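Local atomic coordinates of glucose-1-phosphate uridylyltransferase (Sphingomonas elodea, PDB entry 2UX8), a protein that probably catalyses the formation of UDP-glucose and diphosphate from UTP and alpha-D-glucose 1-phosphate, the sugar phosphate bound in this crystal structure. Residues C150-V155 and G214-L218; G162-A168 and Q250-T256; Y179-P184 and P207-I213. All coordinates share one frame; numbering follows the deposited sequence.

Overall arrangement
Interaction 1 is the most buried of the three, a helix packed on strand 215-218 through sulfur and aliphatic contacts. Interaction 2 is sheet-internal and partly buried: backbone hydrogen bonds join parallel strands 164-170 and 252-256. Interaction 3 is mostly buried but has exposed prolines at one end; a short, splayed strand pairing holds the glucose 1-phosphate at the other. The contacts share one mixed sheet. Strand 164-170 of interaction 2 lies beside strands 215-218 and 210-213, so that I217 O probably accepts a hydrogen bond from L165 N, and C167 O one from I213 N. Interactions 1 and 3 adjoin at I213-G214, and both touch the sugar phosphate.

Interaction 1 (C150-V155 and G214-L218); sequences CLKQMV and GRYIL. With G1P (1-O-phosphono-alpha-D-glucopyranose), chain K.
C150, L151 and M154 close over the aliphatic part of R215, and M154 with V155 receives the tip of I217. The axes of helix segment 150-155 and strand 215-218 pass 9.2 Å apart at 34°, and the evidence for tight packing lies at R215. C150 SG stands 3.7 Å from R215 CG, a position it reaches by pointing anti to its own backbone N (chi1 -166°). L151 adds one methyl to the same carbon, CD2 lying 4.1 Å from R215 CG. M154 crosses the arginine at about a right angle: SD is 3.7 Å from R215 CB, while the bend at chi3 (79°) carries CE on to R215 O. Two sulfur-bearing side chains and a leucine methyl thus line the helix-facing side of R215 CB and CG, and the charged end of the arginine continues beyond them to a salt bridge with E54, whose other carboxylate oxygen accepts a hydrogen bond from L151 N. One acidic residue therefore ties helix and strand together where the segments themselves meet by van der Waals contact.

Toward V155 the contact thins. I217 CD1 approaches M154 CB at 4.1 Å and V155 N at 4.0 Å, but V155 is partly exposed and loses little surface to the strand.

Side chains alternate along the strand, so Y216 leaves on the face opposite R215 and brings OH to 3.7 Å from C2 of the bound glucose 1-phosphate. A helix covering one face of a mixed sheet whose other face borders the sugar is consistent with the alpha/beta architecture of GT-A nucleotidyltransferases, with strand 215-218 forming part of both the core and the sugar phosphate pocket.

Interaction 2 (G162-A168 and Q250-T256); sequences GGNLICA and QPFHGVT
Backbone hydrogen bonds define the contact between N164-A168 and P251-V255. N164 N donates to P251 O at 2.7 Å, and N164 O accepts from H253 N; I166 repeats the pattern, its N donating to H253 O at 3.2 Å and its O accepting from V255 N. A168 N to V255 O, 2.7 Å, completes the set, an alternation that identifies parallel strands. CA-H...O contacts accompany these bonds, from L165 CA to H253 O at 3.3 Å and from G163 CA (phi 69°) to P251 O. Within the mixed sheet strand 252-256 also pairs antiparallel with 191-198, and helix 150-161 covers L165.

The aromatic contact belongs to F252. Its CG lies anti to the backbone N (chi1 -152°), which swings the ring across to the neighbouring strand. N164 CB sits over the ring centre, 3.6 Å from the centroid and 4° off the normal, a CH-pi contact; I166 meets the same ring at its edge, CG2 being 4.0 Å from F252 CE2. Replacing F252 by an alanine would probably leave N164 CB without its aromatic platform and open a gap beside I166 CG2. On this face too, G254 has no CB to press against A168 CB, which comes to 4.2 Å from G254 CA.

Apolar packing on the reverse face is carried by L165 and V255, which cross obliquely with L165 CD2 3.5 Å from V255 CG2.

The chemistry divides accordingly: backbone bonds set the strand register, whereas ring, aliphatic and glycine positions determine how each face is filled.

Interaction 3 (Y179-P184 and P207-I213); sequences YGIITP and PSNLSVI. With G1P (1-O-phosphono-alpha-D-glucopyranose), chain K.
G180 and V212 grip the same sugar hydroxyl and are hydrogen-bonded to each other. G180 N donates to O4 of glucose 1-phosphate at 3.0 Å and 168°, and O4 in turn donates to V212 O at 2.6 Å, so both of these bonds to O4 come from backbone atoms. E199 supplies a further hydrogen bond to the sugar phosphate. A side chain at G180 would run into the sugar's O3, which the glycine avoids.

The next shell fixes these two groups. V212 N donates to G180 O at 2.9 Å, closing the strands just behind the ligand, and S211 CA leans on the same carbonyl. Y179 stands beside this pairing: S211 OG lies 3.7 Å above one face of its ring plane, offset toward the rim, while V212 O and sugar O4 are at the ring edge. S211 OG itself is hydrogen-bonded to E169 O.

Farther out, I182 N to L210 O, also 2.9 Å, supplies the second backbone bond around the single bridge of I181 and S211. I182 and L210 cross at about a right angle, with I182 CB 3.7 Å from L210 CG. L210 takes the crowded position between its backbone N and carbonyl carbon (chi1 80°), from which CD2 reaches P184 CD at 3.7 Å. S208 OG bonds to I182 O, although the modelled length is doubtfully short. I181 CG2 against P207 CD, 4.1 Å, ends the contact among exposed prolines.

The strand segments meet at 127°, so their pairing is brief, and each runs on to another partner. Strand 210-213 hydrogen-bonds to strand 164-170 through S211 with E169; strand 181-188 pairs with strand 191-198, where V194 packs on I182.

Interaction 1 (C150-V155 and G214-L218)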
loop_
_atom_site.group_PDB
_atom_site.type_symbol
_atom_site.label_atom_id
_atom_site.label_comp_id
_atom_site.label_asym_id
_atom_site.label_seq_id
_atom_site.Cartn_x
_atom_site.Cartn_y
_atom_site.Cartn_z
ATOM N N CYS C 150 6.397 23.085 22.287
ATOM C CA CYS C 150 6.130 22.497 23.582
ATOM C C CYS C 150 7.217 21.546 24.084
ATOM O O CYS C 150 7.658 21.647 25.227
ATOM C CB CYS C 150 4.797 21.771 23.541
ATOM S SG CYS C 150 4.160 21.335 25.158
ATOM N N LEU C 151 7.668 20.629 23.241
ATOM C CA LEU C 151 8.685 19.684 23.687
ATOM C C LEU C 151 9.998 20.356 24.071
ATOM O O LEU C 151 10.661 19.930 25.021
ATOM C CB LEU C 151 8.916 18.620 22.613
ATOM C CG LEU C 151 8.947 17.150 23.055
ATOM C CD1 LEU C 151 10.380 16.670 23.181
ATOM C CD2 LEU C 151 8.166 16.968 24.355
ATOM N N LYS C 152 10.376 21.402 23.341
ATOM C CA LYS C 152 11.610 22.110 23.652
ATOM C C LYS C 152 11.477 22.794 25.012
ATOM O O LYS C 152 12.382 22.714 25.834
ATOM C CB LYS C 152 11.941 23.146 22.576
ATOM C CG LYS C 152 13.230 23.914 22.862
ATOM C CD LYS C 152 14.414 22.957 22.974
ATOM C CE LYS C 152 15.599 23.565 23.715
ATOM N NZ LYS C 152 16.113 24.792 23.067
ATOM N N GLN C 153 10.351 23.457 25.256
ATOM C CA GLN C 153 10.139 24.110 26.541
ATOM C C GLN C 153 10.233 23.067 27.641
ATOM O O GLN C 153 10.817 23.307 28.698
ATOM C CB GLN C 153 8.766 24.776 26.590
ATOM C CG GLN C 153 8.573 25.833 25.520
ATOM C CD GLN C 153 7.276 26.602 25.659
ATOM O OE1 GLN C 153 6.862 27.302 24.741
ATOM N NE2 GLN C 153 6.632 26.484 26.810
ATOM N N MET C 154 9.675 21.893 27.377
ATOM C CA MET C 154 9.684 20.809 28.347
ATOM C C MET C 154 11.061 20.240 28.609
ATOM O O MET C 154 11.412 19.951 29.762
ATOM C CB MET C 154 8.752 19.690 27.897
ATOM C CG MET C 154 7.311 19.937 28.278
ATOM S SD MET C 154 6.229 18.617 27.773
ATOM C CE MET C 154 6.532 17.410 29.020
ATOM N N VAL C 155 11.840 20.071 27.548
ATOM C CA VAL C 155 13.185 19.530 27.696
ATOM C C VAL C 155 14.044 20.542 28.473
ATOM O O VAL C 155 14.928 20.168 29.248
ATOM C CB VAL C 155 13.818 19.210 26.311
ATOM C CG1 VAL C 155 14.088 20.475 25.560
ATOM C CG2 VAL C 155 15.092 18.434 26.487
ATOM N N GLY C 214 -1.202 15.782 25.777
ATOM C CA GLY C 214 -0.377 14.843 25.031
ATOM C C GLY C 214 1.096 15.102 24.765
ATOM O O GLY C 214 1.571 14.938 23.639
ATOM N N ARG C 215 1.828 15.492 25.797
ATOM C CA ARG C 215 3.266 15.749 25.692
ATOM C C ARG C 215 3.904 15.172 26.965
ATOM O O ARG C 215 3.595 15.621 28.069
ATOM C CB ARG C 215 3.524 17.259 25.577
ATOM C CG ARG C 215 4.090 17.731 24.227
ATOM C CD ARG C 215 3.325 17.155 23.051
ATOM N NE ARG C 215 3.471 17.922 21.820
ATOM C CZ ARG C 215 2.610 17.825 20.809
ATOM N NH1 ARG C 215 1.586 17.002 20.913
ATOM N NH2 ARG C 215 2.738 18.572 19.714
ATOM N N TYR C 216 4.766 14.164 26.810
ATOM C CA TYR C 216 5.412 13.523 27.955
ATOM C C TYR C 216 6.913 13.307 27.789
ATOM O O TYR C 216 7.438 13.198 26.677
ATOM C CB TYR C 216 4.824 12.131 28.231
ATOM C CG TYR C 216 3.314 11.982 28.251
ATOM C CD1 TYR C 216 2.544 12.209 27.107
ATOM C CD2 TYR C 216 2.661 11.522 29.395
ATOM C CE1 TYR C 216 1.168 11.977 27.106
ATOM C CE2 TYR C 216 1.289 11.290 29.400
ATOM C CZ TYR C 216 0.553 11.515 28.258
ATOM O OH TYR C 216 -0.795 11.261 28.276
ATOM N N ILE C 217 7.593 13.233 28.929
ATOM C CA ILE C 217 9.014 12.927 29.000
ATOM C C ILE C 217 9.047 11.962 30.166
ATOM O O ILE C 217 8.838 12.357 31.305
ATOM C CB ILE C 217 9.869 14.129 29.343
ATOM C CG1 ILE C 217 9.950 15.056 28.138
ATOM C CG2 ILE C 217 11.259 13.661 29.761
ATOM C CD1 ILE C 217 10.941 16.194 28.288
ATOM N N LEU C 218 9.292 10.693 29.882
ATOM C CA LEU C 218 9.281 9.677 30.920
ATOM C C LEU C 218 10.583 8.930 31.123
ATOM O O LEU C 218 11.401 8.820 30.219
ATOM C CB LEU C 218 8.178 8.677 30.609
ATOM C CG LEU C 218 6.833 9.369 30.511
ATOM C CD1 LEU C 218 5.883 8.478 29.773
ATOM C CD2 LEU C 218 6.315 9.725 31.914
HETATM C C1 G1P K . -4.776 10.461 27.036
HETATM C C2 G1P K . -4.378 10.272 28.513
HETATM C C3 G1P K . -5.099 11.338 29.356
HETATM C C4 G1P K . -4.644 12.709 28.866
HETATM C C5 G1P K . -5.031 12.841 27.376
HETATM C C6 G1P K . -4.564 14.209 26.854
HETATM O O1 G1P K . -6.200 10.248 26.902
HETATM O O2 G1P K . -4.772 8.968 28.937
HETATM O O3 G1P K . -4.743 11.185 30.723
HETATM O O4 G1P K . -5.297 13.719 29.633
HETATM O O5 G1P K . -4.379 11.799 26.594
HETATM O O6 G1P K . -4.900 14.359 25.473
HETATM P P G1P K . -6.628 10.247 25.336
HETATM O O1P G1P K . -5.875 9.212 24.586
HETATM O O2P G1P K . -8.202 9.973 25.226
HETATM O O3P G1P K . -6.331 11.690 24.682
#

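Interaction 2 (G162-A168 and Q250-T256)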
loop_
_atom_site.group_PDB
_atom_site.type_symbol
_atom_site.label_atom_id
_atom_site.label_comp_id
_atom_site.label_asym_id
_atom_site.label_seq_id
_atom_site.Cartn_x
_atom_site.Cartn_y
_atom_site.Cartn_z
ATOM N N GLY C 162 14.988 17.047 35.841
ATOM C CA GLY C 162 15.019 15.627 35.515
ATOM C C GLY C 162 13.729 14.913 35.837
ATOM O O GLY C 162 12.689 15.555 35.949
ATOM N N GLY C 163 13.784 13.592 35.986
ATOM C CA GLY C 163 12.580 12.837 36.307
ATOM C C GLY C 163 11.543 12.774 35.193
ATOM O O GLY C 163 11.891 12.675 34.023
ATOM N N ASN C 164 10.266 12.843 35.562
ATOM C CA ASN C 164 9.182 12.776 34.594
ATOM C C ASN C 164 8.437 14.100 34.481
ATOM O O ASN C 164 8.214 14.784 35.477
ATOM C CB ASN C 164 8.206 11.664 34.986
ATOM C CG ASN C 164 8.915 10.379 35.383
ATOM O OD1 ASN C 164 9.219 10.162 36.558
ATOM N ND2 ASN C 164 9.197 9.527 34.402
ATOM N N LEU C 165 8.063 14.461 33.260
ATOM C CA LEU C 165 7.338 15.697 33.024
ATOM C C LEU C 165 6.185 15.468 32.058
ATOM O O LEU C 165 6.227 14.572 31.208
ATOM C CB LEU C 165 8.260 16.774 32.445
ATOM C CG LEU C 165 9.453 17.303 33.244
ATOM C CD1 LEU C 165 10.662 16.443 32.965
ATOM C CD2 LEU C 165 9.759 18.734 32.830
ATOM N N ILE C 166 5.154 16.293 32.197
ATOM C CA ILE C 166 3.987 16.224 31.335
ATOM C C ILE C 166 3.463 17.632 31.145
ATOM O O ILE C 166 3.647 18.486 32.001
ATOM C CB ILE C 166 2.869 15.364 31.957
ATOM C CG1 ILE C 166 2.599 15.832 33.386
ATOM C CG2 ILE C 166 3.259 13.890 31.924
ATOM C CD1 ILE C 166 1.421 15.158 34.045
ATOM N N CYS C 167 2.822 17.881 30.015
ATOM C CA CYS C 167 2.265 19.196 29.759
ATOM C C CYS C 167 0.954 19.303 30.531
ATOM O O CYS C 167 0.117 18.398 30.487
ATOM C CB CYS C 167 2.009 19.385 28.270
ATOM S SG CYS C 167 1.529 21.052 27.861
ATOM N N ALA C 168 0.784 20.408 31.248
ATOM C CA ALA C 168 -0.420 20.620 32.039
ATOM C C ALA C 168 -1.160 21.851 31.565
ATOM O O ALA C 168 -0.549 22.823 31.107
ATOM C CB ALA C 168 -0.062 20.752 33.513
ATOM N N GLN C 250 10.545 9.709 42.211
ATOM C CA GLN C 250 11.196 10.446 41.146
ATOM C C GLN C 250 10.503 11.780 40.920
ATOM O O GLN C 250 9.285 11.899 41.081
ATOM C CB GLN C 250 11.247 9.620 39.862
ATOM C CG GLN C 250 12.670 9.233 39.499
ATOM C CD GLN C 250 12.765 8.249 38.350
ATOM O OE1 GLN C 250 13.851 7.990 37.837
ATOM N NE2 GLN C 250 11.633 7.688 37.948
ATOM N N PRO C 251 11.288 12.817 40.590
ATOM C CA PRO C 251 10.791 14.174 40.332
ATOM C C PRO C 251 9.700 14.129 39.270
ATOM O O PRO C 251 9.957 13.705 38.145
ATOM C CB PRO C 251 12.028 14.902 39.807
ATOM C CG PRO C 251 13.157 14.205 40.476
ATOM C CD PRO C 251 12.755 12.749 40.449
ATOM N N PHE C 252 8.492 14.551 39.613
ATOM C CA PHE C 252 7.423 14.542 38.635
ATOM C C PHE C 252 6.742 15.899 38.614
ATOM O O PHE C 252 6.134 16.321 39.595
ATOM C CB PHE C 252 6.440 13.419 38.946
ATOM C CG PHE C 252 5.736 12.899 37.736
ATOM C CD1 PHE C 252 5.314 11.578 37.675
ATOM C CD2 PHE C 252 5.488 13.736 36.656
ATOM C CE1 PHE C 252 4.653 11.096 36.552
ATOM C CE2 PHE C 252 4.829 13.265 35.532
ATOM C CZ PHE C 252 4.408 11.939 35.478
ATOM N N HIS C 253 6.863 16.585 37.483
ATOM C CA HIS C 253 6.296 17.915 37.342
ATOM C C HIS C 253 5.408 18.113 36.130
ATOM O O HIS C 253 5.541 17.428 35.112
ATOM C CB HIS C 253 7.421 18.936 37.277
ATOM C CG HIS C 253 8.382 18.838 38.414
ATOM N ND1 HIS C 253 8.086 19.293 39.678
ATOM C CD2 HIS C 253 9.624 18.306 38.485
ATOM C CE1 HIS C 253 9.106 19.048 40.480
ATOM N NE2 HIS C 253 10.051 18.448 39.780
ATOM N N GLY C 254 4.502 19.076 36.260
ATOM C CA GLY C 254 3.612 19.420 35.176
ATOM C C GLY C 254 4.195 20.686 34.589
ATOM O O GLY C 254 4.649 21.556 35.328
ATOM N N VAL C 255 4.206 20.785 33.266
ATOM C CA VAL C 255 4.738 21.961 32.601
ATOM C C VAL C 255 3.627 22.699 31.865
ATOM O O VAL C 255 2.845 22.090 31.141
ATOM C CB VAL C 255 5.823 21.574 31.592
ATOM C CG1 VAL C 255 6.431 22.817 30.992
ATOM C CG2 VAL C 255 6.887 20.725 32.273
ATOM N N THR C 256 3.540 24.009 32.063
ATOM C CA THR C 256 2.527 24.780 31.370
ATOM C C THR C 256 3.189 25.375 30.132
ATOM O O THR C 256 4.276 25.950 30.198
ATOM C CB THR C 256 1.921 25.873 32.272
ATOM O OG1 THR C 256 2.967 26.664 32.834
ATOM C CG2 THR C 256 1.121 25.242 33.397
#

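Interaction 3 (Y179-P184 and P207-I213)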
loop_
_atom_site.group_PDB
_atom_site.type_symbol
_atom_site.label_atom_id
_atom_site.label_comp_id
_atom_site.label_asym_id
_atom_site.label_seq_id
_atom_site.Cartn_x
_atom_site.Cartn_y
_atom_site.Cartn_z
ATOM N N TYR C 179 -10.045 14.027 30.770
ATOM C CA TYR C 179 -8.594 13.964 30.826
ATOM C C TYR C 179 -8.103 13.284 32.081
ATOM O O TYR C 179 -8.886 12.909 32.952
ATOM C CB TYR C 179 -7.990 15.371 30.809
ATOM C CG TYR C 179 -8.493 16.321 29.736
ATOM C CD1 TYR C 179 -9.792 16.833 29.771
ATOM C CD2 TYR C 179 -7.644 16.758 28.719
ATOM C CE1 TYR C 179 -10.223 17.762 28.823
ATOM C CE2 TYR C 179 -8.068 17.682 27.771
ATOM C CZ TYR C 179 -9.354 18.182 27.829
ATOM O OH TYR C 179 -9.763 19.112 26.902
ATOM N N GLY C 180 -6.788 13.126 32.160
ATOM C CA GLY C 180 -6.192 12.556 33.347
ATOM C C GLY C 180 -6.016 13.801 34.186
ATOM O O GLY C 180 -5.575 14.830 33.664
ATOM N N ILE C 181 -6.366 13.745 35.465
ATOM C CA ILE C 181 -6.243 14.934 36.293
ATOM C C ILE C 181 -5.108 14.877 37.298
ATOM O O ILE C 181 -4.842 13.839 37.898
ATOM C CB ILE C 181 -7.574 15.227 37.004
ATOM C CG1 ILE C 181 -8.626 15.599 35.958
ATOM C CG2 ILE C 181 -7.407 16.361 38.001
ATOM C CD1 ILE C 181 -8.264 16.832 35.132
ATOM N N ILE C 182 -4.444 16.012 37.471
ATOM C CA ILE C 182 -3.319 16.117 38.384
ATOM C C ILE C 182 -3.698 16.695 39.742
ATOM O O ILE C 182 -4.541 17.585 39.839
ATOM C CB ILE C 182 -2.231 17.026 37.794
ATOM C CG1 ILE C 182 -1.760 16.470 36.449
ATOM C CG2 ILE C 182 -1.083 17.172 38.780
ATOM C CD1 ILE C 182 -0.843 17.407 35.679
ATOM N N THR C 183 -3.069 16.167 40.786
ATOM C CA THR C 183 -3.254 16.647 42.151
ATOM C C THR C 183 -1.979 17.477 42.324
ATOM O O THR C 183 -0.900 16.932 42.549
ATOM C CB THR C 183 -3.278 15.472 43.143
ATOM O OG1 THR C 183 -4.357 14.594 42.805
ATOM C CG2 THR C 183 -3.467 15.971 44.561
ATOM N N PRO C 184 -2.090 18.808 42.203
ATOM C CA PRO C 184 -0.967 19.741 42.316
ATOM C C PRO C 184 -0.306 19.938 43.665
ATOM O O PRO C 184 -0.950 19.861 44.710
ATOM C CB PRO C 184 -1.560 21.039 41.800
ATOM C CG PRO C 184 -2.925 20.990 42.377
ATOM C CD PRO C 184 -3.361 19.550 42.108
ATOM N N PRO C 207 -10.009 15.998 41.567
ATOM C CA PRO C 207 -9.088 16.550 42.567
ATOM C C PRO C 207 -8.714 18.008 42.278
ATOM O O PRO C 207 -8.341 18.753 43.184
ATOM C CB PRO C 207 -7.881 15.623 42.461
ATOM C CG PRO C 207 -8.514 14.306 42.154
ATOM C CD PRO C 207 -9.548 14.675 41.105
ATOM N N SER C 208 -8.799 18.399 41.008
ATOM C CA SER C 208 -8.472 19.760 40.587
ATOM C C SER C 208 -8.893 19.981 39.145
ATOM O O SER C 208 -9.755 19.275 38.619
ATOM C CB SER C 208 -6.965 20.024 40.706
ATOM O OG SER C 208 -6.246 19.395 39.657
ATOM N N ASN C 209 -8.265 20.960 38.506
ATOM C CA ASN C 209 -8.579 21.285 37.126
ATOM C C ASN C 209 -7.436 21.094 36.131
ATOM O O ASN C 209 -7.685 21.034 34.926
ATOM C CB ASN C 209 -9.084 22.729 37.027
ATOM C CG ASN C 209 -10.506 22.891 37.525
ATOM O OD1 ASN C 209 -10.768 22.878 38.730
ATOM N ND2 ASN C 209 -11.438 23.036 36.593
ATOM N N LEU C 210 -6.192 21.001 36.600
ATOM C CA LEU C 210 -5.106 20.843 35.638
ATOM C C LEU C 210 -4.984 19.409 35.132
ATOM O O LEU C 210 -4.648 18.478 35.866
ATOM C CB LEU C 210 -3.767 21.360 36.185
ATOM C CG LEU C 210 -2.898 20.558 37.139
ATOM C CD1 LEU C 210 -1.520 21.191 37.180
ATOM C CD2 LEU C 210 -3.527 20.519 38.518
ATOM N N SER C 211 -5.288 19.264 33.847
ATOM C CA SER C 211 -5.274 17.987 33.161
ATOM C C SER C 211 -3.946 17.688 32.481
ATOM O O SER C 211 -3.069 18.547 32.384
ATOM C CB SER C 211 -6.389 17.974 32.122
ATOM O OG SER C 211 -6.297 19.123 31.294
ATOM N N VAL C 212 -3.817 16.455 32.007
ATOM C CA VAL C 212 -2.615 16.007 31.320
ATOM C C VAL C 212 -2.813 16.222 29.823
ATOM O O VAL C 212 -3.857 15.878 29.282
ATOM C CB VAL C 212 -2.355 14.504 31.591
ATOM C CG1 VAL C 212 -1.045 14.069 30.958
ATOM C CG2 VAL C 212 -2.319 14.246 33.086
ATOM N N ILE C 213 -1.827 16.816 29.161
ATOM C CA ILE C 213 -1.914 17.049 27.727
ATOM C C ILE C 213 -0.943 16.092 27.041
ATOM O O ILE C 213 0.019 15.649 27.652
ATOM C CB ILE C 213 -1.576 18.520 27.371
ATOM C CG1 ILE C 213 -2.587 19.457 28.041
ATOM C CG2 ILE C 213 -1.593 18.717 25.860
ATOM C CD1 ILE C 213 -4.029 19.098 27.791
HETATM C C1 G1P K . -4.776 10.461 27.036
HETATM C C2 G1P K . -4.378 10.272 28.513
HETATM C C3 G1P K . -5.099 11.338 29.356
HETATM C C4 G1P K . -4.644 12.709 28.866
HETATM C C5 G1P K . -5.031 12.841 27.376
HETATM C C6 G1P K . -4.564 14.209 26.854
HETATM O O1 G1P K . -6.200 10.248 26.902
HETATM O O2 G1P K . -4.772 8.968 28.937
HETATM O O3 G1P K . -4.743 11.185 30.723
HETATM O O4 G1P K . -5.297 13.719 29.633
HETATM O O5 G1P K . -4.379 11.799 26.594
HETATM O O6 G1P K . -4.900 14.359 25.473
HETATM P P G1P K . -6.628 10.247 25.336
HETATM O O1P G1P K . -5.875 9.212 24.586
HETATM O O2P G1P K . -8.202 9.973 25.226
HETATM O O3P G1P K . -6.331 11.690 24.682
#